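Local coordinates for SIRV coat protein (Sulfolobus islandicus rudivirus 1 variant YNP, PDB 3F2E), which serves as a coat protein of a rod-shaped archaeal virus, its C-terminal domain folding as a four-helix bundle, at residues F67-P71 with T72-A76. Numbering follows the deposited sequence.
Sequences FNANP and TVLDA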
ATOM      1  N   PHE A  67       5.241 -11.973   4.350  1.00 17.42           N
ATOM      2  CA  PHE A  67       6.428 -11.164   4.640  1.00 19.42           C
ATOM      3  C   PHE A  67       6.422 -10.544   6.037  1.00 19.99           C
ATOM      4  O   PHE A  67       7.288  -9.720   6.359  1.00 20.09           O
ATOM      5  CB  PHE A  67       6.586 -10.044   3.604  1.00 19.06           C
ATOM      6  CG  PHE A  67       6.399 -10.489   2.176  1.00 21.32           C
ATOM      7  CD1 PHE A  67       7.273 -11.394   1.590  1.00 27.03           C
ATOM      8  CD2 PHE A  67       5.362  -9.978   1.409  1.00 19.87           C
ATOM      9  CE1 PHE A  67       7.105 -11.792   0.271  1.00 31.50           C
ATOM     10  CE2 PHE A  67       5.191 -10.368   0.093  1.00 22.46           C
ATOM     11  CZ  PHE A  67       6.060 -11.277  -0.481  1.00 23.96           C
ATOM     12  N   ASN A  68       5.455 -10.931   6.863  1.00 16.99           N
ATOM     13  CA  ASN A  68       5.290 -10.322   8.179  1.00 21.11           C
ATOM     14  C   ASN A  68       5.204  -8.797   8.086  1.00 22.81           C
ATOM     15  O   ASN A  68       5.760  -8.082   8.921  1.00 19.52           O
ATOM     16  CB  ASN A  68       6.436 -10.722   9.116  1.00 20.15           C
ATOM     17  CG  ASN A  68       6.127 -10.430  10.574  1.00 35.38           C
ATOM     18  OD1 ASN A  68       4.967 -10.441  10.992  1.00 35.51           O
ATOM     19  ND2 ASN A  68       7.169 -10.173  11.360  1.00 44.12           N
ATOM     20  N   ALA A  69       4.519  -8.299   7.064  1.00 17.47           N
ATOM     21  CA  ALA A  69       4.325  -6.858   6.928  1.00 15.74           C
ATOM     22  C   ALA A  69       3.555  -6.300   8.127  1.00 14.14           C
ATOM     23  O   ALA A  69       2.686  -6.965   8.691  1.00 18.90           O
ATOM     24  CB  ALA A  69       3.590  -6.535   5.620  1.00 15.82           C
ATOM     25  N   ASN A  70       3.888  -5.073   8.510  1.00 14.53           N
ATOM     26  CA  ASN A  70       3.220  -4.393   9.612  1.00 15.64           C
ATOM     27  C   ASN A  70       1.876  -3.832   9.130  1.00 15.84           C
ATOM     28  O   ASN A  70       1.847  -2.996   8.231  1.00 15.12           O
ATOM     29  CB  ASN A  70       4.139  -3.268  10.107  1.00 19.20           C
ATOM     30  CG  ASN A  70       3.569  -2.506  11.296  1.00 23.42           C
ATOM     31  OD1 ASN A  70       2.387  -2.172  11.329  1.00 23.02           O
ATOM     32  ND2 ASN A  70       4.427  -2.203  12.271  1.00 22.06           N
ATOM     33  N   PRO A  71       0.757  -4.298   9.713  1.00 15.40           N
ATOM     34  CA  PRO A  71      -0.573  -3.885   9.231  1.00 14.82           C
ATOM     35  C   PRO A  71      -0.803  -2.379   9.316  1.00 15.38           C
ATOM     36  O   PRO A  71      -1.466  -1.800   8.443  1.00 16.97           O
ATOM     37  CB  PRO A  71      -1.544  -4.617  10.174  1.00 18.02           C
ATOM     38  CG  PRO A  71      -0.745  -5.719  10.789  1.00 25.38           C
ATOM     39  CD  PRO A  71       0.676  -5.243  10.841  1.00 19.82           C
ATOM     40  N   THR A  72      -0.272  -1.744  10.358  1.00 15.82           N
ATOM     41  CA  THR A  72      -0.434  -0.304  10.522  1.00 14.86           C
ATOM     42  C   THR A  72       0.254   0.445   9.379  1.00 15.12           C
ATOM     43  O   THR A  72      -0.288   1.411   8.837  1.00 15.52           O
ATOM     44  CB  THR A  72       0.119   0.173  11.877  1.00 18.83           C
ATOM     45  OG1 THR A  72      -0.514  -0.567  12.929  1.00 20.65           O
ATOM     46  CG2 THR A  72      -0.145   1.666  12.069  1.00 16.80           C
ATOM     47  N   VAL A  73       1.443  -0.025   9.005  1.00 13.69           N
ATOM     48  CA  VAL A  73       2.176   0.572   7.896  1.00 15.29           C
ATOM     49  C   VAL A  73       1.463   0.337   6.559  1.00 14.27           C
ATOM     50  O   VAL A  73       1.414   1.234   5.723  1.00 14.19           O
ATOM     51  CB  VAL A  73       3.632   0.071   7.835  1.00 14.73           C
ATOM     52  CG1 VAL A  73       4.385   0.728   6.683  1.00 14.03           C
ATOM     53  CG2 VAL A  73       4.336   0.348   9.166  1.00 15.93           C
ATOM     54  N   LEU A  74       0.913  -0.861   6.354  1.00 14.38           N
ATOM     55  CA  LEU A  74       0.159  -1.117   5.122  1.00 12.75           C
ATOM     56  C   LEU A  74      -1.049  -0.190   4.996  1.00 14.61           C
ATOM     57  O   LEU A  74      -1.331   0.303   3.905  1.00 14.58           O
ATOM     58  CB  LEU A  74      -0.296  -2.575   5.025  1.00 12.99           C
ATOM     59  CG  LEU A  74       0.791  -3.649   4.905  1.00 13.48           C
ATOM     60  CD1 LEU A  74       0.135  -5.017   4.851  1.00 15.94           C
ATOM     61  CD2 LEU A  74       1.675  -3.433   3.678  1.00 14.80           C
ATOM     62  N   ASP A  75      -1.758   0.040   6.101  1.00 14.58           N
ATOM     63  CA  ASP A  75      -2.867   0.998   6.104  1.00 13.57           C
ATOM     64  C   ASP A  75      -2.383   2.402   5.727  1.00 15.67           C
ATOM     65  O   ASP A  75      -3.008   3.097   4.927  1.00 14.41           O
ATOM     66  CB  ASP A  75      -3.557   1.048   7.472  1.00 14.42           C
ATOM     67  CG  ASP A  75      -4.428  -0.165   7.738  1.00 23.10           C
ATOM     68  OD1 ASP A  75      -4.633  -0.984   6.813  1.00 16.22           O
ATOM     69  OD2 ASP A  75      -4.916  -0.294   8.883  1.00 22.49           O
ATOM     70  N   ALA A  76      -1.265   2.817   6.315  1.00 13.58           N
ATOM     71  CA  ALA A  76      -0.710   4.143   6.036  1.00 14.90           C
ATOM     72  C   ALA A  76      -0.303   4.317   4.567  1.00 14.59           C
ATOM     73  O   ALA A  76      -0.521   5.377   3.972  1.00 15.90           O
ATOM     74  CB  ALA A  76       0.468   4.423   6.959  1.00 15.84           C
TER
HETATM   75  O   HOH W   1      -3.389  -3.483   7.027  1.00 20.15           O
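N70 caps the N-terminus of helix 71-82 with its side-chain carbonyl, which accepts two weak hydrogen bonds. N70 OD1 lies 2.9 Å from T72 N, but the N-H of T72 meets it at a bent 125°. The N-H of V73 points more directly at OD1, at 158°, although V73 N stands farther from N70 OD1, at 3.3 Å. With CG anti to the backbone N (chi1 -178°), the amide of N70 reaches forward over the first turn and crosses the V73 side chain at about a right angle, leaving its CG 3.6 Å from V73 CG2. The backbone then takes over: L74 N donates to N70 O at 3.0 Å, and D75 N donates to P71 O, the first two i to i+4 bonds of the helix. A water gives a second hydrogen bond to P71 O and another to D75 OD1, bridging backbone and carboxylate; that same OD1 forms a salt bridge with K60. On the buried side, A69 CB packs 3.9 Å from L74 CD1, and L74 also meets F35 of helix 29-46 and I64 of helix 50-67. The turn into the cap starts at N68, where the chain leaves helix 50-67 with a positive phi, and Y32 OH bonds N70 N from helix 29-46. This is thus the N-capped start of the last helix of a four-helix bundle: N70 supplies an acceptor to amides that have no preceding turn to bond, P71 fills the first helical position without needing an acceptor for its own nitrogen, and the charge of D75 is probably balanced chiefly by K60.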